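Local coordinates for protein CdnC (Chryseobacterium gregarium DSM 19109, PDB 7MGV) that installs omega-ester macrocycles in a ribosomally made precursor peptide, probably at the expense of ATP, as an ATP-grasp ligase, at residues P163-T168 / Q225-I230; D183-M188 / V203-V208. One frame throughout, in Å; residues are numbered along the deposited sequence.

Both contacts lie in one antiparallel sheet, in which the strands run 165-168, 224-228, 184-187 and 199-207, so the second strand of contact 1 sits beside the first strand of contact 2. Along the chain contact 2 is nested within the loop that contact 1 closes, and their centres are about 9 Å apart. Contact 1 is the more buried, and its outer strand carries the sheet on into the second subunit. Contact 2 is partly buried and lies toward the bound peptide. Both hold ADP, but contact 1 meets N6 and N1 of the adenine through an amide and backbone groups, whereas contact 2 brings an amine to N7 and a backbone NH to the alpha-phosphate.

Contact 1 of 2, residues P163-T168 / Q225-I230; sequences PATCVT and QFQKKI. With ADP (adenosine-5'-diphosphate), chain F.
Thr-165 and Gln-227 run alongside each other: chi1 of -53° sets the threonine OG1 anti to its own carbonyl carbon, while Gln-227, turned to -102° at chi1 and extended beyond CG, carries its amide past that hydroxyl toward the adenine. NE2 of Gln-227 makes a weak bond to Thr-165 OG1 at 3.3 Å, and the hydroxyl in turn donates to Pro-163 O from above the carbonyl plane. OE1 of Gln-227 is then presented to ADP N6 at 2.9 Å; the amine of Lys-187 also reaches this oxygen, so partners at both ends help fix the amide's rotation. N6 gives a second bond to Lys-228 O, and Ile-230 N donates almost straight to ADP N1 at 2.7 Å. Pro-163, in the loop leading into strand 165-168, closes in, its CG 3.6 Å from ADP N6 and its CB against Ile-230 CD1.

The opposite face of the sheet belongs to Cys-166 and Phe-226, an antiparallel hydrogen-bonded pair joined by Cys-166 N to Phe-226 O and Phe-226 N to Cys-166 O, both 2.9 Å. The ring of Phe-226 turns an edge to Cys-166 O, with CD1 of Phe-226 3.6 Å from that oxygen, and packs against helix 171-181. Base-reading by the strand end and the residues just after it, through a backbone carbonyl and NH, is the adenine site typical of the ATP-grasp fold.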
ATOM      1  N   PRO A 163     -23.528   9.456  -4.277  1.00 40.64           N
ATOM      2  CA  PRO A 163     -23.762  10.622  -5.132  1.00 27.93           C
ATOM      3  C   PRO A 163     -23.187  10.400  -6.519  1.00 35.40           C
ATOM      4  O   PRO A 163     -22.267   9.603  -6.718  1.00 34.87           O
ATOM      5  CB  PRO A 163     -23.027  11.758  -4.408  1.00 33.56           C
ATOM      6  CG  PRO A 163     -22.698  11.230  -3.049  1.00 31.60           C
ATOM      7  CD  PRO A 163     -22.577   9.753  -3.193  1.00 35.88           C
ATOM      8  N   ALA A 164     -23.760  11.102  -7.494  1.00 40.77           N
ATOM      9  CA  ALA A 164     -23.125  11.181  -8.800  1.00 33.19           C
ATOM     10  C   ALA A 164     -21.695  11.674  -8.630  1.00 38.94           C
ATOM     11  O   ALA A 164     -21.436  12.616  -7.877  1.00 33.10           O
ATOM     12  CB  ALA A 164     -23.912  12.111  -9.726  1.00 33.83           C
ATOM     13  N   THR A 165     -20.760  11.021  -9.316  1.00 34.52           N
ATOM     14  CA  THR A 165     -19.345  11.252  -9.069  1.00 31.52           C
ATOM     15  C   THR A 165     -18.588  11.280 -10.388  1.00 38.10           C
ATOM     16  O   THR A 165     -18.906  10.531 -11.317  1.00 39.58           O
ATOM     17  CB  THR A 165     -18.762  10.174  -8.144  1.00 38.76           C
ATOM     18  OG1 THR A 165     -19.559  10.082  -6.959  1.00 33.34           O
ATOM     19  CG2 THR A 165     -17.332  10.512  -7.746  1.00 32.71           C
ATOM     20  N   CYS A 166     -17.586  12.156 -10.465  1.00 32.31           N
ATOM     21  CA  CYS A 166     -16.693  12.241 -11.618  1.00 36.50           C
ATOM     22  C   CYS A 166     -15.295  12.553 -11.098  1.00 36.00           C
ATOM     23  O   CYS A 166     -15.026  13.682 -10.682  1.00 37.75           O
ATOM     24  CB  CYS A 166     -17.158  13.307 -12.616  1.00 34.15           C
ATOM     25  SG  CYS A 166     -16.082  13.490 -14.068  1.00 33.89           S
ATOM     26  N   VAL A 167     -14.417  11.555 -11.090  1.00 28.92           N
ATOM     27  CA  VAL A 167     -13.012  11.765 -10.761  1.00 27.14           C
ATOM     28  C   VAL A 167     -12.262  11.977 -12.068  1.00 31.10           C
ATOM     29  O   VAL A 167     -12.215  11.078 -12.915  1.00 30.70           O
ATOM     30  CB  VAL A 167     -12.438  10.575  -9.980  1.00 24.83           C
ATOM     31  CG1 VAL A 167     -11.015  10.872  -9.537  1.00 33.15           C
ATOM     32  CG2 VAL A 167     -13.319  10.246  -8.780  1.00 25.96           C
ATOM     33  N   THR A 168     -11.680  13.161 -12.246  1.00 28.92           N
ATOM     34  CA  THR A 168     -11.165  13.452 -13.578  1.00 28.18           C
ATOM     35  C   THR A 168     -10.060  14.496 -13.541  1.00 34.02           C
ATOM     36  O   THR A 168      -9.926  15.271 -12.589  1.00 36.61           O
ATOM     37  CB  THR A 168     -12.289  13.915 -14.514  1.00 37.65           C
ATOM     38  OG1 THR A 168     -11.803  13.945 -15.860  1.00 37.95           O
ATOM     39  CG2 THR A 168     -12.781  15.305 -14.125  1.00 34.29           C
ATOM     40  N   GLN A 225     -12.084  15.323  -7.621  1.00 30.81           N
ATOM     41  CA  GLN A 225     -13.256  14.472  -7.474  1.00 35.89           C
ATOM     42  C   GLN A 225     -14.480  15.373  -7.353  1.00 34.49           C
ATOM     43  O   GLN A 225     -14.658  16.054  -6.338  1.00 38.61           O
ATOM     44  CB  GLN A 225     -13.098  13.574  -6.250  1.00 30.86           C
ATOM     45  CG  GLN A 225     -14.235  12.605  -6.001  1.00 39.33           C
ATOM     46  CD  GLN A 225     -13.938  11.665  -4.847  1.00 47.41           C
ATOM     47  OE1 GLN A 225     -12.868  11.728  -4.240  1.00 41.50           O
ATOM     48  NE2 GLN A 225     -14.885  10.788  -4.538  1.00 43.26           N
ATOM     49  N   PHE A 226     -15.311  15.391  -8.389  1.00 35.24           N
ATOM     50  CA  PHE A 226     -16.548  16.156  -8.397  1.00 33.98           C
ATOM     51  C   PHE A 226     -17.712  15.260  -8.001  1.00 35.41           C
ATOM     52  O   PHE A 226     -17.747  14.074  -8.335  1.00 42.67           O
ATOM     53  CB  PHE A 226     -16.804  16.761  -9.779  1.00 31.61           C
ATOM     54  CG  PHE A 226     -15.748  17.731 -10.217  1.00 34.57           C
ATOM     55  CD1 PHE A 226     -14.597  17.284 -10.845  1.00 33.14           C
ATOM     56  CD2 PHE A 226     -15.904  19.090 -10.001  1.00 34.84           C
ATOM     57  CE1 PHE A 226     -13.622  18.173 -11.248  1.00 32.33           C
ATOM     58  CE2 PHE A 226     -14.930  19.985 -10.404  1.00 39.24           C
ATOM     59  CZ  PHE A 226     -13.790  19.525 -11.028  1.00 36.35           C
ATOM     60  N   GLN A 227     -18.671  15.838  -7.284  1.00 34.94           N
ATOM     61  CA  GLN A 227     -19.807  15.068  -6.805  1.00 33.13           C
ATOM     62  C   GLN A 227     -21.047  15.943  -6.779  1.00 42.91           C
ATOM     63  O   GLN A 227     -20.970  17.131  -6.461  1.00 45.60           O
ATOM     64  CB  GLN A 227     -19.549  14.498  -5.406  1.00 31.93           C
ATOM     65  CG  GLN A 227     -19.182  13.029  -5.393  1.00 37.65           C
ATOM     66  CD  GLN A 227     -19.068  12.477  -3.989  1.00 42.75           C
ATOM     67  OE1 GLN A 227     -19.172  13.217  -3.009  1.00 42.52           O
ATOM     68  NE2 GLN A 227     -18.852  11.173  -3.882  1.00 38.47           N
ATOM     69  N   LYS A 228     -22.188  15.347  -7.115  1.00 38.42           N
ATOM     70  CA  LYS A 228     -23.460  16.026  -6.915  1.00 44.08           C
ATOM     71  C   LYS A 228     -23.619  16.380  -5.443  1.00 42.13           C
ATOM     72  O   LYS A 228     -23.382  15.546  -4.563  1.00 36.81           O
ATOM     73  CB  LYS A 228     -24.615  15.139  -7.379  1.00 45.48           C
ATOM     74  CG  LYS A 228     -25.994  15.685  -7.035  1.00 46.39           C
ATOM     75  CD  LYS A 228     -26.740  16.140  -8.280  1.00 51.23           C
ATOM     76  CE  LYS A 228     -28.044  16.835  -7.922  1.00 48.49           C
ATOM     77  NZ  LYS A 228     -27.802  18.118  -7.207  1.00 52.88           N
ATOM     78  N   LYS A 229     -23.997  17.626  -5.172  1.00 41.71           N
ATOM     79  CA  LYS A 229     -24.160  18.072  -3.795  1.00 39.41           C
ATOM     80  C   LYS A 229     -25.442  17.488  -3.221  1.00 40.07           C
ATOM     81  O   LYS A 229     -26.538  17.756  -3.727  1.00 41.96           O
ATOM     82  CB  LYS A 229     -24.184  19.596  -3.707  1.00 39.44           C
ATOM     83  CG  LYS A 229     -24.218  20.104  -2.270  1.00 44.16           C
ATOM     84  CD  LYS A 229     -24.305  21.618  -2.195  1.00 51.91           C
ATOM     85  CE  LYS A 229     -25.713  22.069  -1.848  1.00 66.26           C
ATOM     86  NZ  LYS A 229     -25.782  22.645  -0.478  1.00 77.27           N
ATOM     87  N   ILE A 230     -25.304  16.688  -2.171  1.00 37.29           N
ATOM     88  CA  ILE A 230     -26.446  16.154  -1.441  1.00 42.19           C
ATOM     89  C   ILE A 230     -26.840  17.170  -0.377  1.00 46.17           C
ATOM     90  O   ILE A 230     -26.027  17.522   0.485  1.00 49.66           O
ATOM     91  CB  ILE A 230     -26.118  14.793  -0.809  1.00 47.23           C
ATOM     92  CG1 ILE A 230     -25.393  13.893  -1.812  1.00 43.93           C
ATOM     93  CG2 ILE A 230     -27.384  14.118  -0.306  1.00 42.76           C
ATOM     94  CD1 ILE A 230     -26.176  13.636  -3.085  1.00 32.87           C
TER
HETATM   95  PB  ADP F 401     -13.860  18.110   7.516  1.00131.70           P
HETATM   96  O1B ADP F 401     -14.195  16.746   6.959  1.00106.18           O
HETATM   97  O2B ADP F 401     -12.423  18.261   7.952  1.00128.67           O
HETATM   98  O3B ADP F 401     -14.886  18.654   8.482  1.00105.59           O
HETATM   99  PA  ADP F 401     -13.876  18.457   4.756  1.00 93.74           P
HETATM  100  O1A ADP F 401     -12.814  17.383   4.727  1.00 89.18           O
HETATM  101  O2A ADP F 401     -13.867  19.583   3.750  1.00 51.67           O
HETATM  102  O3A ADP F 401     -13.993  19.076   6.236  1.00108.34           O
HETATM  103  O5' ADP F 401     -15.304  17.730   4.687  1.00 77.83           O
HETATM  104  C5' ADP F 401     -15.982  17.547   3.455  1.00 68.87           C
HETATM  105  C4' ADP F 401     -17.439  17.915   3.694  1.00 65.65           C
HETATM  106  O4' ADP F 401     -18.140  17.947   2.452  1.00 56.66           O
HETATM  107  C3' ADP F 401     -18.136  16.914   4.602  1.00 65.97           C
HETATM  108  O3' ADP F 401     -18.559  17.566   5.803  1.00 73.37           O
HETATM  109  C2' ADP F 401     -19.347  16.437   3.829  1.00 53.87           C
HETATM  110  O2' ADP F 401     -20.528  16.585   4.621  1.00 61.14           O
HETATM  111  C1' ADP F 401     -19.414  17.327   2.599  1.00 52.56           C
HETATM  112  N9  ADP F 401     -19.700  16.512   1.399  1.00 54.58           N
HETATM  113  C8  ADP F 401     -18.927  15.523   0.910  1.00 47.70           C
HETATM  114  N7  ADP F 401     -19.482  14.978  -0.202  1.00 49.84           N
HETATM  115  C5  ADP F 401     -20.639  15.629  -0.433  1.00 48.55           C
HETATM  116  C6  ADP F 401     -21.719  15.559  -1.441  1.00 36.63           C
HETATM  117  N6  ADP F 401     -21.674  14.658  -2.451  1.00 40.47           N
HETATM  118  N1  ADP F 401     -22.751  16.424  -1.314  1.00 47.72           N
HETATM  119  C2  ADP F 401     -22.810  17.325  -0.314  1.00 45.73           C
HETATM  120  N3  ADP F 401     -21.866  17.445   0.634  1.00 39.54           N
HETATM  121  C4  ADP F 401     -20.778  16.637   0.628  1.00 49.82           C

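Contact 2 of 2, residues D183-M188 / V203-V208; sequences DVVAKM and VFTNVV. With ADP (adenosine-5'-diphosphate), chain F.
Val-184 and Val-208 mark the tight end of this antiparallel pairing, part of the nucleotide-binding sheet of the ATP-grasp fold. Val-208 N donates to Val-184 O at 2.7 Å, almost in line with the carbonyl bond, and a water extends the pairing by accepting from Val-184 N and donating to Val-208 O. CG2 of Val-208 lies 3.9 Å from Ala-186 CB, and Phe-226 and helix 171-181 add to this hydrophobic layer.

Farther along, the backbone bonding thins out. Ala-186 and Asn-206 are joined by a single bond, Ala-186 N to Asn-206 O at 3.0 Å. The side chain of Asn-206 is partly exposed and makes no close contact with strand 184-187. Beyond it, Thr-205 N points to ADP rather than across the pair, donating to O2A at 3.3 Å and 173°; its hydroxyl adds a weak bond to the same oxygen. CG2 of Thr-205 touches both Val-185 CB, at 3.7 Å, and the ribose O4'. SD of Met-188 meets Val-203 CG1 at 3.5 Å, the side chains nearly perpendicular; Val-203 also pairs with a strand of the bound peptide, extending the sheet.

Lys-187 runs alongside Thr-205, its CB 3.4 Å from Thr-205 OG1. With CG held between backbone N and carbonyl carbon (chi1 49°) and the rest of the chain extended, the amine reaches the base. A leucine here would probably leave adenine N7 without this donor and Gln-227 OE1 with ADP N6 alone of the donors described, its amide freer to turn. The bond at stake runs from Lys-187 NZ to ADP N7, at 3.0 Å.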
ATOM      1  N   ASP A 183     -25.321  21.276  -9.370  1.00 49.02           N
ATOM      2  CA  ASP A 183     -24.988  21.567  -7.974  1.00 43.98           C
ATOM      3  C   ASP A 183     -23.908  20.567  -7.572  1.00 50.35           C
ATOM      4  O   ASP A 183     -24.205  19.464  -7.103  1.00 43.83           O
ATOM      5  CB  ASP A 183     -26.208  21.485  -7.070  1.00 54.50           C
ATOM      6  CG  ASP A 183     -26.877  22.832  -6.871  1.00 67.81           C
ATOM      7  OD1 ASP A 183     -26.161  23.816  -6.593  1.00 73.46           O
ATOM      8  OD2 ASP A 183     -28.118  22.908  -7.002  1.00 73.99           O
ATOM      9  N   VAL A 184     -22.654  20.969  -7.751  1.00 42.69           N
ATOM     10  CA  VAL A 184     -21.522  20.061  -7.655  1.00 50.02           C
ATOM     11  C   VAL A 184     -20.527  20.612  -6.648  1.00 41.11           C
ATOM     12  O   VAL A 184     -20.168  21.792  -6.702  1.00 43.89           O
ATOM     13  CB  VAL A 184     -20.846  19.851  -9.023  1.00 39.63           C
ATOM     14  CG1 VAL A 184     -19.682  18.881  -8.901  1.00 32.24           C
ATOM     15  CG2 VAL A 184     -21.859  19.351 -10.043  1.00 41.22           C
ATOM     16  N   VAL A 185     -20.091  19.761  -5.738  1.00 35.56           N
ATOM     17  CA  VAL A 185     -18.963  20.047  -4.865  1.00 39.80           C
ATOM     18  C   VAL A 185     -17.728  19.403  -5.476  1.00 39.20           C
ATOM     19  O   VAL A 185     -17.814  18.426  -6.235  1.00 44.18           O
ATOM     20  CB  VAL A 185     -19.206  19.540  -3.427  1.00 42.51           C
ATOM     21  CG1 VAL A 185     -20.516  20.092  -2.885  1.00 36.69           C
ATOM     22  CG2 VAL A 185     -19.208  18.019  -3.387  1.00 38.04           C
ATOM     23  N   ALA A 186     -16.568  19.966  -5.159  1.00 35.68           N
ATOM     24  CA  ALA A 186     -15.291  19.444  -5.620  1.00 34.54           C
ATOM     25  C   ALA A 186     -14.408  19.187  -4.411  1.00 40.62           C
ATOM     26  O   ALA A 186     -14.237  20.071  -3.564  1.00 45.17           O
ATOM     27  CB  ALA A 186     -14.609  20.412  -6.587  1.00 32.80           C
ATOM     28  N   LYS A 187     -13.857  17.981  -4.326  1.00 36.26           N
ATOM     29  CA  LYS A 187     -12.969  17.634  -3.231  1.00 43.08           C
ATOM     30  C   LYS A 187     -11.742  16.913  -3.768  1.00 41.75           C
ATOM     31  O   LYS A 187     -11.769  16.294  -4.838  1.00 50.22           O
ATOM     32  CB  LYS A 187     -13.681  16.773  -2.172  1.00 35.11           C
ATOM     33  CG  LYS A 187     -14.458  15.588  -2.721  1.00 44.61           C
ATOM     34  CD  LYS A 187     -15.351  14.980  -1.644  1.00 47.39           C
ATOM     35  CE  LYS A 187     -16.048  13.721  -2.138  1.00 37.55           C
ATOM     36  NZ  LYS A 187     -17.189  13.332  -1.260  1.00 33.30           N
ATOM     37  N   MET A 188     -10.650  17.038  -3.023  1.00 37.26           N
ATOM     38  CA  MET A 188      -9.475  16.224  -3.269  1.00 47.03           C
ATOM     39  C   MET A 188      -9.590  14.911  -2.511  1.00 42.63           C
ATOM     40  O   MET A 188     -10.267  14.821  -1.483  1.00 45.19           O
ATOM     41  CB  MET A 188      -8.201  16.955  -2.841  1.00 42.56           C
ATOM     42  CG  MET A 188      -8.221  18.464  -3.016  1.00 43.83           C
ATOM     43  SD  MET A 188      -6.844  19.255  -2.150  1.00 35.62           S
ATOM     44  CE  MET A 188      -5.446  18.603  -3.050  1.00 36.84           C
ATOM     45  N   VAL A 203      -7.668  23.765   2.053  1.00 59.11           N
ATOM     46  CA  VAL A 203      -8.605  23.443   0.987  1.00 56.21           C
ATOM     47  C   VAL A 203      -9.796  22.719   1.597  1.00 51.42           C
ATOM     48  O   VAL A 203      -9.630  21.736   2.329  1.00 53.76           O
ATOM     49  CB  VAL A 203      -7.931  22.588  -0.098  1.00 53.24           C
ATOM     50  CG1 VAL A 203      -8.974  21.777  -0.863  1.00 35.49           C
ATOM     51  CG2 VAL A 203      -7.134  23.469  -1.048  1.00 44.64           C
ATOM     52  N   PHE A 204     -10.997  23.207   1.304  1.00 46.63           N
ATOM     53  CA  PHE A 204     -12.229  22.609   1.791  1.00 48.19           C
ATOM     54  C   PHE A 204     -13.076  22.145   0.617  1.00 46.31           C
ATOM     55  O   PHE A 204     -12.978  22.680  -0.491  1.00 47.62           O
ATOM     56  CB  PHE A 204     -13.040  23.597   2.640  1.00 55.43           C
ATOM     57  CG  PHE A 204     -12.379  23.983   3.929  1.00 58.98           C
ATOM     58  CD1 PHE A 204     -12.492  23.177   5.049  1.00 62.09           C
ATOM     59  CD2 PHE A 204     -11.652  25.157   4.025  1.00 63.44           C
ATOM     60  CE1 PHE A 204     -11.888  23.531   6.240  1.00 67.53           C
ATOM     61  CE2 PHE A 204     -11.044  25.517   5.212  1.00 65.76           C
ATOM     62  CZ  PHE A 204     -11.163  24.703   6.322  1.00 62.56           C
ATOM     63  N   THR A 205     -13.909  21.139   0.869  1.00 45.77           N
ATOM     64  CA  THR A 205     -14.937  20.775  -0.093  1.00 40.71           C
ATOM     65  C   THR A 205     -15.895  21.945  -0.270  1.00 38.54           C
ATOM     66  O   THR A 205     -16.479  22.431   0.702  1.00 46.35           O
ATOM     67  CB  THR A 205     -15.688  19.530   0.376  1.00 49.86           C
ATOM     68  OG1 THR A 205     -14.757  18.457   0.568  1.00 43.43           O
ATOM     69  CG2 THR A 205     -16.732  19.115  -0.650  1.00 44.77           C
ATOM     70  N   ASN A 206     -16.041  22.410  -1.508  1.00 40.26           N
ATOM     71  CA  ASN A 206     -16.863  23.577  -1.780  1.00 49.26           C
ATOM     72  C   ASN A 206     -17.555  23.396  -3.122  1.00 47.78           C
ATOM     73  O   ASN A 206     -17.098  22.638  -3.983  1.00 46.34           O
ATOM     74  CB  ASN A 206     -16.032  24.866  -1.774  1.00 50.56           C
ATOM     75  CG  ASN A 206     -16.851  26.083  -1.392  1.00 54.89           C
ATOM     76  OD1 ASN A 206     -17.982  25.962  -0.926  1.00 60.67           O
ATOM     77  ND2 ASN A 206     -16.278  27.267  -1.585  1.00 54.09           N
ATOM     78  N   VAL A 207     -18.671  24.107  -3.289  1.00 41.12           N
ATOM     79  CA  VAL A 207     -19.443  23.998  -4.517  1.00 47.90           C
ATOM     80  C   VAL A 207     -18.695  24.668  -5.663  1.00 46.90           C
ATOM     81  O   VAL A 207     -17.947  25.637  -5.475  1.00 47.18           O
ATOM     82  CB  VAL A 207     -20.843  24.612  -4.337  1.00 48.93           C
ATOM     83  CG1 VAL A 207     -21.661  23.781  -3.364  1.00 49.74           C
ATOM     84  CG2 VAL A 207     -20.736  26.054  -3.861  1.00 45.31           C
ATOM     85  N   VAL A 208     -18.891  24.139  -6.865  1.00 44.30           N
ATOM     86  CA  VAL A 208     -18.324  24.718  -8.078  1.00 46.01           C
ATOM     87  C   VAL A 208     -19.299  25.778  -8.580  1.00 56.31           C
ATOM     88  O   VAL A 208     -20.387  25.453  -9.065  1.00 61.29           O
ATOM     89  CB  VAL A 208     -18.065  23.648  -9.146  1.00 47.02           C
ATOM     90  CG1 VAL A 208     -17.622  24.294 -10.448  1.00 49.70           C
ATOM     91  CG2 VAL A 208     -17.028  22.650  -8.661  1.00 42.86           C
TER
HETATM   92  PB  ADP F 401     -13.860  18.110   7.516  1.00131.70           P
HETATM   93  O1B ADP F 401     -14.195  16.746   6.959  1.00106.18           O
HETATM   94  O2B ADP F 401     -12.423  18.261   7.952  1.00128.67           O
HETATM   95  O3B ADP F 401     -14.886  18.654   8.482  1.00105.59           O
HETATM   96  PA  ADP F 401     -13.876  18.457   4.756  1.00 93.74           P
HETATM   97  O1A ADP F 401     -12.814  17.383   4.727  1.00 89.18           O
HETATM   98  O2A ADP F 401     -13.867  19.583   3.750  1.00 51.67           O
HETATM   99  O3A ADP F 401     -13.993  19.076   6.236  1.00108.34           O
HETATM  100  O5' ADP F 401     -15.304  17.730   4.687  1.00 77.83           O
HETATM  101  C5' ADP F 401     -15.982  17.547   3.455  1.00 68.87           C
HETATM  102  C4' ADP F 401     -17.439  17.915   3.694  1.00 65.65           C
HETATM  103  O4' ADP F 401     -18.140  17.947   2.452  1.00 56.66           O
HETATM  104  C3' ADP F 401     -18.136  16.914   4.602  1.00 65.97           C
HETATM  105  O3' ADP F 401     -18.559  17.566   5.803  1.00 73.37           O
HETATM  106  C2' ADP F 401     -19.347  16.437   3.829  1.00 53.87           C
HETATM  107  O2' ADP F 401     -20.528  16.585   4.621  1.00 61.14           O
HETATM  108  C1' ADP F 401     -19.414  17.327   2.599  1.00 52.56           C
HETATM  109  N9  ADP F 401     -19.700  16.512   1.399  1.00 54.58           N
HETATM  110  C8  ADP F 401     -18.927  15.523   0.910  1.00 47.70           C
HETATM  111  N7  ADP F 401     -19.482  14.978  -0.202  1.00 49.84           N
HETATM  112  C5  ADP F 401     -20.639  15.629  -0.433  1.00 48.55           C
HETATM  113  C6  ADP F 401     -21.719  15.559  -1.441  1.00 36.63           C
HETATM  114  N6  ADP F 401     -21.674  14.658  -2.451  1.00 40.47           N
HETATM  115  N1  ADP F 401     -22.751  16.424  -1.314  1.00 47.72           N
HETATM  116  C2  ADP F 401     -22.810  17.325  -0.314  1.00 45.73           C
HETATM  117  N3  ADP F 401     -21.866  17.445   0.634  1.00 39.54           N
HETATM  118  C4  ADP F 401     -20.778  16.637   0.628  1.00 49.82           C
HETATM  119  O   HOH W   1     -22.063  23.344  -9.088  1.00 51.32           O